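Local coordinates for protein DNA polymerase (Pyrobaculum calidifontis, PDB 5MDN) that probably catalyses template-directed DNA synthesis from deoxyribonucleoside triphosphates, as a family B DNA polymerase of a hyperthermophilic archaeon, at residues A[63-68]-A[83-88]; A[38-43]-A[87-92]; A[406-411]-A[556-561]; A[416-421]-A[563-568]. All blocks are in the same frame, centred on the assembly; numbering follows the deposited sequence.

Contact 1: residues A[63-68]-A[83-88]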
loop_
_atom_site.group_PDB
_atom_site.type_symbol
_atom_site.label_atom_id
_atom_site.label_comp_id
_atom_site.label_asym_id
_atom_site.label_seq_id
_atom_site.Cartn_x
_atom_site.Cartn_y
_atom_site.Cartn_z
ATOM N N PRO A 63 38.211 -3.101 1.775
ATOM C CA PRO A 63 38.715 -2.565 3.046
ATOM C C PRO A 63 37.754 -2.850 4.190
ATOM O O PRO A 63 36.534 -2.764 4.038
ATOM C CB PRO A 63 38.839 -1.060 2.775
ATOM C CG PRO A 63 37.891 -0.797 1.658
ATOM C CD PRO A 63 37.919 -2.031 0.805
ATOM N N VAL A 64 38.321 -3.193 5.345
ATOM C CA VAL A 64 37.560 -3.565 6.531
ATOM C C VAL A 64 37.946 -2.630 7.669
ATOM O O VAL A 64 39.136 -2.410 7.922
ATOM C CB VAL A 64 37.806 -5.034 6.926
ATOM C CG1 VAL A 64 37.027 -5.387 8.184
ATOM C CG2 VAL A 64 37.427 -5.960 5.779
ATOM N N GLU A 65 36.939 -2.078 8.350
ATOM C CA GLU A 65 37.205 -1.204 9.488
ATOM C C GLU A 65 37.648 -2.005 10.706
ATOM O O GLU A 65 38.632 -1.655 11.368
ATOM C CB GLU A 65 35.963 -0.373 9.812
ATOM C CG GLU A 65 36.186 0.700 10.866
ATOM C CD GLU A 65 36.824 1.954 10.301
ATOM O OE1 GLU A 65 36.589 2.259 9.113
ATOM O OE2 GLU A 65 37.561 2.634 11.046
ATOM N N ALA A 66 36.939 -3.089 11.012
ATOM C CA ALA A 66 37.259 -3.932 12.157
ATOM C C ALA A 66 36.496 -5.241 12.016
ATOM O O ALA A 66 35.568 -5.360 11.212
ATOM C CB ALA A 66 36.917 -3.241 13.482
ATOM N N VAL A 67 36.908 -6.228 12.810
ATOM C CA VAL A 67 36.182 -7.484 12.971
ATOM C C VAL A 67 36.109 -7.768 14.464
ATOM O O VAL A 67 37.117 -8.136 15.082
ATOM C CB VAL A 67 36.847 -8.649 12.224
ATOM C CG1 VAL A 67 36.153 -9.956 12.561
ATOM C CG2 VAL A 67 36.809 -8.405 10.722
ATOM N N GLU A 68 34.933 -7.578 15.048
ATOM C CA GLU A 68 34.730 -7.777 16.475
ATOM C C GLU A 68 34.071 -9.125 16.742
ATOM O O GLU A 68 33.455 -9.731 15.861
ATOM C CB GLU A 68 33.875 -6.650 17.062
ATOM C CG GLU A 68 34.456 -5.259 16.863
ATOM C CD GLU A 68 33.519 -4.164 17.336
ATOM O OE1 GLU A 68 32.387 -4.490 17.752
ATOM O OE2 GLU A 68 33.911 -2.979 17.283
ATOM N N LYS A 83 31.380 -9.780 14.089
ATOM C CA LYS A 83 30.749 -8.560 13.587
ATOM C C LYS A 83 31.727 -7.890 12.626
ATOM O O LYS A 83 32.597 -7.116 13.028
ATOM C CB LYS A 83 30.348 -7.641 14.735
ATOM C CG LYS A 83 29.654 -6.365 14.282
ATOM C CD LYS A 83 29.517 -5.358 15.412
ATOM C CE LYS A 83 28.644 -4.182 14.993
ATOM N NZ LYS A 83 28.681 -3.076 15.988
ATOM N N VAL A 84 31.579 -8.197 11.341
ATOM C CA VAL A 84 32.442 -7.629 10.311
ATOM C C VAL A 84 31.949 -6.226 9.986
ATOM O O VAL A 84 30.780 -6.034 9.639
ATOM C CB VAL A 84 32.453 -8.510 9.055
ATOM C CG1 VAL A 84 33.324 -7.882 7.978
ATOM C CG2 VAL A 84 32.925 -9.918 9.393
ATOM N N VAL A 85 32.841 -5.246 10.089
ATOM C CA VAL A 85 32.495 -3.839 9.931
ATOM C C VAL A 85 33.195 -3.326 8.679
ATOM O O VAL A 85 34.426 -3.210 8.645
ATOM C CB VAL A 85 32.883 -3.013 11.164
ATOM C CG1 VAL A 85 32.396 -1.579 11.018
ATOM C CG2 VAL A 85 32.315 -3.650 12.426
ATOM N N ALA A 86 32.411 -3.019 7.649
ATOM C CA ALA A 86 32.936 -2.461 6.415
ATOM C C ALA A 86 33.210 -0.968 6.568
ATOM O O ALA A 86 32.727 -0.311 7.495
ATOM C CB ALA A 86 31.962 -2.693 5.261
ATOM N N LYS A 87 34.004 -0.433 5.639
ATOM C CA LYS A 87 34.279 1.000 5.654
ATOM C C LYS A 87 33.148 1.790 5.006
ATOM O O LYS A 87 32.772 2.854 5.507
ATOM C CB LYS A 87 35.610 1.301 4.960
ATOM C CG LYS A 87 36.837 1.056 5.833
ATOM C CD LYS A 87 38.078 1.713 5.242
ATOM C CE LYS A 87 38.080 3.222 5.461
ATOM N NZ LYS A 87 38.860 3.614 6.671
ATOM N N VAL A 88 32.588 1.289 3.908
ATOM C CA VAL A 88 31.473 1.956 3.236
ATOM C C VAL A 88 30.401 0.922 2.903
ATOM O O VAL A 88 30.716 -0.265 2.743
ATOM C CB VAL A 88 31.943 2.701 1.975
ATOM C CG1 VAL A 88 32.824 3.886 2.349
ATOM C CG2 VAL A 88 32.675 1.761 1.036
#

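Contact 2: residues A[38-43]-A[87-92]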
loop_
_atom_site.group_PDB
_atom_site.type_symbol
_atom_site.label_atom_id
_atom_site.label_comp_id
_atom_site.label_asym_id
_atom_site.label_seq_id
_atom_site.Cartn_x
_atom_site.Cartn_y
_atom_site.Cartn_z
ATOM N N PHE A 38 29.123 6.490 12.522
ATOM C CA PHE A 38 28.517 5.184 12.301
ATOM C C PHE A 38 29.064 4.548 11.025
ATOM O O PHE A 38 29.430 5.238 10.071
ATOM C CB PHE A 38 26.996 5.308 12.212
ATOM C CG PHE A 38 26.277 3.990 12.237
ATOM C CD1 PHE A 38 26.153 3.275 13.419
ATOM C CD2 PHE A 38 25.727 3.464 11.080
ATOM C CE1 PHE A 38 25.493 2.061 13.446
ATOM C CE2 PHE A 38 25.067 2.251 11.100
ATOM C CZ PHE A 38 24.950 1.548 12.285
ATOM N N ARG A 39 29.106 3.216 11.011
ATOM C CA ARG A 39 29.649 2.462 9.887
ATOM C C ARG A 39 28.857 1.177 9.702
ATOM O O ARG A 39 28.383 0.595 10.686
ATOM C CB ARG A 39 31.142 2.147 10.081
ATOM C CG ARG A 39 32.004 3.394 10.186
ATOM C CD ARG A 39 33.447 3.161 9.795
ATOM N NE ARG A 39 34.006 4.347 9.150
ATOM C CZ ARG A 39 34.317 5.474 9.786
ATOM N NH1 ARG A 39 34.126 5.581 11.094
ATOM N NH2 ARG A 39 34.818 6.498 9.111
ATOM N N PRO A 40 28.701 0.708 8.465
ATOM C CA PRO A 40 27.908 -0.502 8.221
ATOM C C PRO A 40 28.629 -1.756 8.691
ATOM O O PRO A 40 29.851 -1.787 8.853
ATOM C CB PRO A 40 27.727 -0.505 6.699
ATOM C CG PRO A 40 28.918 0.232 6.187
ATOM C CD PRO A 40 29.251 1.273 7.220
ATOM N N TYR A 41 27.843 -2.810 8.901
ATOM C CA TYR A 41 28.369 -4.059 9.434
ATOM C C TYR A 41 27.404 -5.193 9.116
ATOM O O TYR A 41 26.259 -4.972 8.714
ATOM C CB TYR A 41 28.606 -3.960 10.944
ATOM C CG TYR A 41 27.344 -3.753 11.750
ATOM C CD1 TYR A 41 26.591 -4.836 12.195
ATOM C CD2 TYR A 41 26.898 -2.477 12.061
ATOM C CE1 TYR A 41 25.434 -4.651 12.929
ATOM C CE2 TYR A 41 25.743 -2.282 12.796
ATOM C CZ TYR A 41 25.016 -3.373 13.227
ATOM O OH TYR A 41 23.866 -3.186 13.959
ATOM N N PHE A 42 27.891 -6.419 9.299
ATOM C CA PHE A 42 27.046 -7.605 9.288
ATOM C C PHE A 42 27.682 -8.656 10.188
ATOM O O PHE A 42 28.854 -8.556 10.562
ATOM C CB PHE A 42 26.839 -8.141 7.867
ATOM C CG PHE A 42 28.091 -8.670 7.222
ATOM C CD1 PHE A 42 28.982 -7.815 6.596
ATOM C CD2 PHE A 42 28.364 -10.028 7.227
ATOM C CE1 PHE A 42 30.131 -8.307 5.998
ATOM C CE2 PHE A 42 29.508 -10.524 6.632
ATOM C CZ PHE A 42 30.393 -9.663 6.017
ATOM N N TYR A 43 26.897 -9.671 10.531
ATOM C CA TYR A 43 27.338 -10.728 11.427
ATOM C C TYR A 43 27.726 -11.979 10.647
ATOM O O TYR A 43 27.223 -12.237 9.551
ATOM C CB TYR A 43 26.254 -11.084 12.448
ATOM C CG TYR A 43 25.828 -9.937 13.335
ATOM C CD1 TYR A 43 26.705 -9.380 14.255
ATOM C CD2 TYR A 43 24.540 -9.424 13.263
ATOM C CE1 TYR A 43 26.313 -8.334 15.073
ATOM C CE2 TYR A 43 24.139 -8.381 14.077
ATOM C CZ TYR A 43 25.029 -7.841 14.979
ATOM O OH TYR A 43 24.632 -6.801 15.789
ATOM N N LYS A 87 34.004 -0.433 5.639
ATOM C CA LYS A 87 34.279 1.000 5.654
ATOM C C LYS A 87 33.148 1.790 5.006
ATOM O O LYS A 87 32.772 2.854 5.507
ATOM C CB LYS A 87 35.610 1.301 4.960
ATOM C CG LYS A 87 36.837 1.056 5.833
ATOM C CD LYS A 87 38.078 1.713 5.242
ATOM C CE LYS A 87 38.080 3.222 5.461
ATOM N NZ LYS A 87 38.860 3.614 6.671
ATOM N N VAL A 88 32.588 1.289 3.908
ATOM C CA VAL A 88 31.473 1.956 3.236
ATOM C C VAL A 88 30.401 0.922 2.903
ATOM O O VAL A 88 30.716 -0.265 2.743
ATOM C CB VAL A 88 31.943 2.701 1.975
ATOM C CG1 VAL A 88 32.824 3.886 2.349
ATOM C CG2 VAL A 88 32.675 1.761 1.036
ATOM N N PRO A 89 29.128 1.323 2.801
ATOM C CA PRO A 89 28.062 0.333 2.549
ATOM C C PRO A 89 28.206 -0.428 1.242
ATOM O O PRO A 89 27.743 -1.572 1.150
ATOM C CB PRO A 89 26.786 1.186 2.556
ATOM C CG PRO A 89 27.133 2.397 3.348
ATOM C CD PRO A 89 28.586 2.664 3.081
ATOM N N GLU A 90 28.803 0.183 0.216
ATOM C CA GLU A 90 28.884 -0.462 -1.091
ATOM C C GLU A 90 29.655 -1.778 -1.041
ATOM O O GLU A 90 29.348 -2.704 -1.801
ATOM C CB GLU A 90 29.502 0.500 -2.108
ATOM C CG GLU A 90 28.646 1.743 -2.382
ATOM C CD GLU A 90 28.819 2.842 -1.341
ATOM O OE1 GLU A 90 28.958 2.518 -0.143
ATOM O OE2 GLU A 90 28.798 4.032 -1.723
ATOM N N ASP A 91 30.656 -1.884 -0.167
ATOM C CA ASP A 91 31.504 -3.070 -0.110
ATOM C C ASP A 91 30.875 -4.237 0.646
ATOM O O ASP A 91 31.502 -5.299 0.734
ATOM C CB ASP A 91 32.851 -2.729 0.535
ATOM C CG ASP A 91 33.573 -1.602 -0.174
ATOM O OD1 ASP A 91 33.375 -1.438 -1.396
ATOM O OD2 ASP A 91 34.354 -0.890 0.492
ATOM N N VAL A 92 29.667 -4.072 1.195
ATOM C CA VAL A 92 29.100 -5.101 2.064
ATOM C C VAL A 92 28.790 -6.383 1.293
ATOM O O VAL A 92 28.922 -7.485 1.841
ATOM C CB VAL A 92 27.855 -4.552 2.787
ATOM C CG1 VAL A 92 27.201 -5.628 3.638
ATOM C CG2 VAL A 92 28.237 -3.368 3.659
#

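Contact 3: residues A[406-411]-A[556-561]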
loop_
_atom_site.group_PDB
_atom_site.type_symbol
_atom_site.label_atom_id
_atom_site.label_comp_id
_atom_site.label_asym_id
_atom_site.label_seq_id
_atom_site.Cartn_x
_atom_site.Cartn_y
_atom_site.Cartn_z
ATOM N N LEU A 406 -17.103 -21.159 7.448
ATOM C CA LEU A 406 -18.511 -21.409 7.149
ATOM C C LEU A 406 -18.797 -20.870 5.753
ATOM O O LEU A 406 -18.811 -19.652 5.546
ATOM C CB LEU A 406 -19.416 -20.759 8.198
ATOM C CG LEU A 406 -20.897 -21.154 8.285
ATOM C CD1 LEU A 406 -21.449 -20.793 9.654
ATOM C CD2 LEU A 406 -21.737 -20.490 7.198
ATOM N N GLU A 407 -19.022 -21.770 4.801
ATOM C CA GLU A 407 -19.310 -21.341 3.441
ATOM C C GLU A 407 -20.708 -20.732 3.364
ATOM O O GLU A 407 -21.660 -21.282 3.929
ATOM C CB GLU A 407 -19.187 -22.505 2.457
ATOM C CG GLU A 407 -17.760 -22.992 2.253
ATOM C CD GLU A 407 -17.634 -23.949 1.084
ATOM O OE1 GLU A 407 -18.424 -23.821 0.124
ATOM O OE2 GLU A 407 -16.741 -24.822 1.120
ATOM N N PRO A 408 -20.863 -19.606 2.677
ATOM C CA PRO A 408 -22.179 -18.972 2.566
ATOM C C PRO A 408 -23.015 -19.571 1.444
ATOM O O PRO A 408 -22.519 -20.264 0.552
ATOM C CB PRO A 408 -21.831 -17.512 2.266
ATOM C CG PRO A 408 -20.559 -17.607 1.484
ATOM C CD PRO A 408 -19.815 -18.823 2.000
ATOM N N LYS A 409 -24.314 -19.287 1.508
ATOM C CA LYS A 409 -25.218 -19.631 0.420
ATOM C C LYS A 409 -25.306 -18.434 -0.516
ATOM O O LYS A 409 -25.674 -17.342 -0.062
ATOM C CB LYS A 409 -26.613 -19.952 0.943
ATOM C CG LYS A 409 -26.726 -20.789 2.224
ATOM C CD LYS A 409 -25.727 -21.920 2.389
ATOM C CE LYS A 409 -25.769 -22.393 3.842
ATOM N NZ LYS A 409 -24.733 -23.407 4.172
ATOM N N PRO A 410 -24.962 -18.568 -1.796
ATOM C CA PRO A 410 -25.092 -17.420 -2.706
ATOM C C PRO A 410 -26.531 -16.925 -2.753
ATOM O O PRO A 410 -27.467 -17.702 -2.958
ATOM C CB PRO A 410 -24.638 -17.983 -4.057
ATOM C CG PRO A 410 -23.760 -19.139 -3.711
ATOM C CD PRO A 410 -24.326 -19.726 -2.447
ATOM N N GLY A 411 -26.702 -15.624 -2.567
ATOM C CA GLY A 411 -28.027 -15.043 -2.562
ATOM C C GLY A 411 -28.029 -13.684 -1.887
ATOM O O GLY A 411 -26.982 -13.127 -1.556
ATOM N N VAL A 556 -26.004 -16.867 11.161
ATOM C CA VAL A 556 -24.634 -16.661 10.702
ATOM C C VAL A 556 -24.587 -17.008 9.219
ATOM O O VAL A 556 -24.678 -18.183 8.841
ATOM C CB VAL A 556 -23.627 -17.495 11.503
ATOM C CG1 VAL A 556 -22.231 -17.339 10.920
ATOM C CG2 VAL A 556 -23.644 -17.080 12.966
ATOM N N ILE A 557 -24.447 -15.982 8.376
ATOM C CA ILE A 557 -24.464 -16.187 6.931
ATOM C C ILE A 557 -23.092 -16.599 6.414
ATOM O O ILE A 557 -22.982 -17.428 5.504
ATOM C CB ILE A 557 -24.950 -14.901 6.238
ATOM C CG1 ILE A 557 -26.233 -14.386 6.889
ATOM C CG2 ILE A 557 -25.140 -15.134 4.749
ATOM C CD1 ILE A 557 -26.510 -12.926 6.598
ATOM N N TYR A 558 -22.029 -16.043 6.990
ATOM C CA TYR A 558 -20.679 -16.271 6.500
ATOM C C TYR A 558 -19.715 -16.197 7.670
ATOM O O TYR A 558 -19.939 -15.454 8.629
ATOM C CB TYR A 558 -20.308 -15.246 5.416
ATOM C CG TYR A 558 -18.847 -15.227 5.021
ATOM C CD1 TYR A 558 -18.375 -16.048 4.006
ATOM C CD2 TYR A 558 -17.947 -14.369 5.643
ATOM C CE1 TYR A 558 -17.044 -16.030 3.634
ATOM C CE2 TYR A 558 -16.615 -14.345 5.278
ATOM C CZ TYR A 558 -16.169 -15.177 4.273
ATOM O OH TYR A 558 -14.845 -15.156 3.904
ATOM N N GLY A 559 -18.648 -16.986 7.592
ATOM C CA GLY A 559 -17.614 -16.929 8.601
ATOM C C GLY A 559 -16.296 -17.501 8.129
ATOM O O GLY A 559 -16.205 -18.684 7.793
ATOM N N ASP A 560 -15.267 -16.668 8.102
ATOM C CA ASP A 560 -13.914 -17.109 7.812
ATOM C C ASP A 560 -13.010 -16.805 9.005
ATOM O O ASP A 560 -13.462 -16.353 10.062
ATOM C CB ASP A 560 -13.401 -16.485 6.508
ATOM C CG ASP A 560 -13.358 -14.978 6.555
ATOM O OD1 ASP A 560 -13.744 -14.401 7.587
ATOM O OD2 ASP A 560 -12.925 -14.367 5.559
ATOM N N THR A 561 -11.718 -17.080 8.826
ATOM C CA THR A 561 -10.760 -16.971 9.922
ATOM C C THR A 561 -10.709 -15.571 10.531
ATOM O O THR A 561 -10.473 -15.435 11.737
ATOM C CB THR A 561 -9.371 -17.389 9.434
ATOM O OG1 THR A 561 -9.444 -17.775 8.055
ATOM C CG2 THR A 561 -8.850 -18.554 10.264
#

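Contact 4: residues A[416-421]-A[563-568]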
loop_
_atom_site.group_PDB
_atom_site.type_symbol
_atom_site.label_atom_id
_atom_site.label_comp_id
_atom_site.label_asym_id
_atom_site.label_seq_id
_atom_site.Cartn_x
_atom_site.Cartn_y
_atom_site.Cartn_z
ATOM N N VAL A 416 -27.238 -6.872 7.621
ATOM C CA VAL A 416 -26.137 -7.769 7.950
ATOM C C VAL A 416 -25.049 -6.974 8.657
ATOM O O VAL A 416 -24.666 -5.893 8.195
ATOM C CB VAL A 416 -25.570 -8.458 6.693
ATOM C CG1 VAL A 416 -24.355 -9.302 7.042
ATOM C CG2 VAL A 416 -26.642 -9.304 6.021
ATOM N N LEU A 417 -24.557 -7.507 9.773
ATOM C CA LEU A 417 -23.420 -6.947 10.489
ATOM C C LEU A 417 -22.190 -7.815 10.259
ATOM O O LEU A 417 -22.266 -9.048 10.323
ATOM C CB LEU A 417 -23.705 -6.843 11.992
ATOM C CG LEU A 417 -24.874 -5.966 12.441
ATOM C CD1 LEU A 417 -24.924 -5.889 13.959
ATOM C CD2 LEU A 417 -24.757 -4.578 11.838
ATOM N N VAL A 418 -21.060 -7.167 9.992
ATOM C CA VAL A 418 -19.775 -7.841 9.852
ATOM C C VAL A 418 -18.974 -7.608 11.127
ATOM O O VAL A 418 -18.680 -6.461 11.487
ATOM C CB VAL A 418 -19.010 -7.341 8.617
ATOM C CG1 VAL A 418 -17.656 -8.029 8.522
ATOM C CG2 VAL A 418 -19.827 -7.585 7.360
ATOM N N LEU A 419 -18.617 -8.692 11.808
ATOM C CA LEU A 419 -17.881 -8.620 13.063
ATOM C C LEU A 419 -16.402 -8.868 12.798
ATOM O O LEU A 419 -16.038 -9.856 12.152
ATOM C CB LEU A 419 -18.424 -9.632 14.072
ATOM C CG LEU A 419 -19.884 -9.426 14.491
ATOM C CD1 LEU A 419 -20.412 -10.622 15.270
ATOM C CD2 LEU A 419 -20.032 -8.148 15.299
ATOM N N ASP A 420 -15.558 -7.973 13.304
ATOM C CA ASP A 420 -14.119 -8.038 13.080
ATOM C C ASP A 420 -13.478 -8.956 14.115
ATOM O O ASP A 420 -13.622 -8.734 15.322
ATOM C CB ASP A 420 -13.504 -6.640 13.146
ATOM C CG ASP A 420 -12.097 -6.595 12.580
ATOM O OD1 ASP A 420 -11.590 -7.651 12.148
ATOM O OD2 ASP A 420 -11.495 -5.500 12.578
ATOM N N PHE A 421 -12.775 -9.986 13.641
ATOM C CA PHE A 421 -12.074 -10.934 14.498
ATOM C C PHE A 421 -10.556 -10.830 14.367
ATOM O O PHE A 421 -9.845 -11.786 14.692
ATOM C CB PHE A 421 -12.532 -12.361 14.195
ATOM C CG PHE A 421 -13.733 -12.797 14.984
ATOM C CD1 PHE A 421 -15.011 -12.491 14.550
ATOM C CD2 PHE A 421 -13.585 -13.528 16.151
ATOM C CE1 PHE A 421 -16.119 -12.895 15.267
ATOM C CE2 PHE A 421 -14.690 -13.936 16.874
ATOM C CZ PHE A 421 -15.958 -13.619 16.430
ATOM N N SER A 563 -13.214 -12.942 10.059
ATOM C CA SER A 563 -14.488 -12.285 10.336
ATOM C C SER A 563 -15.632 -13.271 10.138
ATOM O O SER A 563 -15.465 -14.336 9.538
ATOM C CB SER A 563 -14.691 -11.052 9.445
ATOM O OG SER A 563 -14.748 -11.419 8.080
ATOM N N LEU A 564 -16.795 -12.919 10.683
ATOM C CA LEU A 564 -18.025 -13.629 10.356
ATOM C C LEU A 564 -19.169 -12.636 10.199
ATOM O O LEU A 564 -19.234 -11.629 10.910
ATOM C CB LEU A 564 -18.369 -14.709 11.404
ATOM C CG LEU A 564 -18.343 -14.510 12.924
ATOM C CD1 LEU A 564 -19.399 -13.536 13.419
ATOM C CD2 LEU A 564 -18.510 -15.858 13.609
ATOM N N PHE A 565 -20.056 -12.920 9.250
ATOM C CA PHE A 565 -21.200 -12.065 8.954
ATOM C C PHE A 565 -22.421 -12.630 9.666
ATOM O O PHE A 565 -22.693 -13.831 9.578
ATOM C CB PHE A 565 -21.466 -11.982 7.447
ATOM C CG PHE A 565 -20.374 -11.303 6.643
ATOM C CD1 PHE A 565 -19.047 -11.325 7.048
ATOM C CD2 PHE A 565 -20.689 -10.655 5.460
ATOM C CE1 PHE A 565 -18.063 -10.708 6.297
ATOM C CE2 PHE A 565 -19.710 -10.036 4.706
ATOM C CZ PHE A 565 -18.396 -10.063 5.126
ATOM N N VAL A 566 -23.159 -11.767 10.366
ATOM C CA VAL A 566 -24.340 -12.184 11.112
ATOM C C VAL A 566 -25.486 -11.224 10.824
ATOM O O VAL A 566 -25.287 -10.083 10.403
ATOM C CB VAL A 566 -24.084 -12.264 12.635
ATOM C CG1 VAL A 566 -23.003 -13.289 12.945
ATOM C CG2 VAL A 566 -23.700 -10.897 13.185
ATOM N N LYS A 567 -26.702 -11.712 11.059
ATOM C CA LYS A 567 -27.893 -10.896 10.880
ATOM C C LYS A 567 -28.024 -9.899 12.027
ATOM O O LYS A 567 -27.765 -10.225 13.189
ATOM C CB LYS A 567 -29.134 -11.786 10.801
ATOM C CG LYS A 567 -30.417 -11.046 10.462
ATOM C CD LYS A 567 -30.466 -10.657 8.993
ATOM C CE LYS A 567 -31.110 -11.736 8.141
ATOM N NZ LYS A 567 -32.488 -11.341 7.725
ATOM N N LYS A 568 -28.430 -8.676 11.693
ATOM C CA LYS A 568 -28.516 -7.606 12.680
ATOM C C LYS A 568 -29.672 -7.866 13.640
ATOM O O LYS A 568 -30.821 -8.020 13.214
ATOM C CB LYS A 568 -28.695 -6.260 11.982
ATOM C CG LYS A 568 -28.749 -5.062 12.919
ATOM C CD LYS A 568 -28.957 -3.771 12.138
ATOM C CE LYS A 568 -29.033 -2.557 13.052
ATOM N NZ LYS A 568 -27.699 -2.167 13.584
#

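Contact 1: residues A[63-68]-A[83-88]
The side chains of Glu65 and Lys87 cross at about a right angle at one end of a pair of antiparallel strands. Glu65 has CG anti to its backbone N and bends at its second torsion (chi2 81°), which brings OE1 within 3.5 Å of Lys87 CG. Lys87 bends near its tip, and its NZ comes back to Glu65 OE1 at 3.6 Å, a long, weak salt bridge. Further back, Lys87 CD rests on Pro63 CB at 3.8 Å. An alanine in place of Lys87 would remove the ammonium and the methylenes beneath it, and would probably leave the Glu65 carboxylate less well anchored and Pro63 less covered. At the other end, Glu68 and Lys83 run side by side in the same direction, both extended, with Glu68 OE1 and Lys83 NZ 4.3 Å apart, beyond a salt bridge; Lys83 also makes a cation-pi contact with Tyr41. Val64, Val67 and Val84 turn instead to helix 51-58, Val67 CG2 lying 4.4 Å from Val84 CG2. Between the ends, Val85 O receives Glu65 N at 2.8 Å, nearly along its C=O axis, and more weakly Ala66 N, while Val85 N returns a bond to Ala66 O at 3.0 Å. Two residues thus face one, a classic beta bulge in the 64-74/77-86 hairpin, the central beta-beta unit of a ferredoxin-like beta-alpha-beta-beta-alpha-beta fold.

Contact 2: residues A[38-43]-A[87-92]
Pro40 lays its ring against the peptide joining Val88 to Pro89. CG, the puckered atom, does most of the touching: it lies 3.6 Å from Pro89 N and 3.7 Å from Val88 C, and meets the neighbouring ring at Pro89 CD, 4.0 Å away, so that two prolines pack together where the chain leaves strand 77-86. From the same ring, Pro40 CB reaches Val92 CG2 at 4.2 Å. The other branch of this valine serves Phe42. With its ring in the crowded position between backbone N and carbonyl carbon (chi1 66°), Phe42 leans toward the 87-92 segment, and its CD1 comes to 4.1 Å from Val92 CG1; the two side chains slide past each other in opposite directions. Val92, with CG1 anti to its backbone N, therefore divides its two methyls between Pro40 and Phe42. No hydrogen bond crosses the contact. Lys87 O lies near the plane of the Arg39 guanidinium, at its edge, but NE stays 4.1 Å from it. The like charges of Arg39 NE and Lys87 NZ are 5.5 Å apart, and the Glu65 carboxylate, weakly paired with both, would probably ease the repulsion between them. The contact joins the start of strand 41-46 to the start of helix 92-100, with Tyr115 of helix 115-123 touching both prolines and strand 5-12 meeting Val88 and Pro89 through Val12 and Tyr10.

Contact 3: residues A[406-411]-A[556-561]
This is a short antiparallel edge contact in the palm sheet of a family B polymerase, where strand 404-406 ends beside strand 556-560. Leu406 pairs with Gly559: Leu406 N donates to Gly559 O at 2.7 Å in the carbonyl plane, and a weak bond returns from Gly559 N to Leu406 O. Beyond it the two segments meet mainly through side chains. Leu406, its CG anti to the backbone N, crosses the Val556 side chain obliquely, Leu406 CD1 to Val556 CG1 at 3.8 Å, while its CD2 lies 3.7 Å from Ile557 O. Pro408 comes up to the rim of the Tyr558 ring, alongside it and pointing the same way. Its CD lies in the ring plane, and its CG is 3.7 Å from Tyr558 CD1. Pro408 CA makes a bent CA-H...O contact with Ile557 O. At the far end of the ring, Tyr558 OH donates to Asp560 OD2 at 2.7 Å, from above the carboxylate plane, a bond within the YGDTDS motif that probably carries catalytic carboxylates, as in other family B polymerases. A leucine in place of Tyr558 would remove the hydroxyl and the ring edge, and would probably leave Asp560 less firmly oriented and Pro408 less well packed. On its other side strand 556-560 adjoins 563-567, where Ile557 and Tyr558 both face Phe565 in a classic beta bulge; on the near side Ile404 touches Tyr558 and Asp560.

Contact 4: residues A[416-421]-A[563-568]
Leu417 O is held by two donors, the N-H of Val566 at 2.9 Å, almost straight (175°) and nearly along the C=O axis, and the weaker CA-H of Phe565. Val566 O likewise takes two, Leu417 N at 2.8 Å and the CA-H of Val416. These bonds join two central antiparallel strands of the palm sheet, 416-420 and 563-567, which border the sequence motifs (DFSSMYP and YGDTDS) that in family B polymerases carry the carboxylates of the polymerase active site. Leu419 N adds a further bond to Leu564 O at 3.1 Å, and Leu564 N returns a weak one. On the sheet face away from helix 528-551, Val416, Val418 and Phe565 pack together, and rings of Tyr558 and Tyr605 meet Phe565 edge-to-face. The face toward helix 528-551 carries leucines and Val566. Leu419 and Leu564 run side by side, their CD1 atoms 3.6 Å apart, and Leu419 CD1 also touches Val566 CG2 at 3.9 Å. Leu564, with CG in the crowded position between backbone N and carbonyl carbon (chi1 47°), presents that CG to Phe421 CE1 at 3.6 Å, next to helix 528-551, which touches both residues. At the strand end, Leu417 CG rests against Lys568 CB at 3.9 Å. In the CH-pi contact, Val418 CG2 stands over the centre of the Phe565 ring, 3.5 Å from its centroid and 5° off the normal.

How the contacts relate
The four contacts form two pairs on opposite sides of the chain's centre. Contacts 1 and 2, with centres 7 Å apart, share Lys87 and Val88 and meet in one sheet, where Val84 N lies 2.9 Å from Phe42 O, a probable hydrogen bond. Contacts 3 and 4, centres 10 Å apart, are joined through successive strands of the palm, with Ile557 N 3.0 Å from Phe565 O, and their segments alternate along the chain. Between the pairs nothing touches; contacts 2 and 4 stay about 34 Å apart at their nearest atoms. The magnesium sites (Asp7 with Asp363, Asp169 with Asp236) are remote from all four, but contacts 3 and 4 sit on strands bordering the motifs that probably form the polymerase active site.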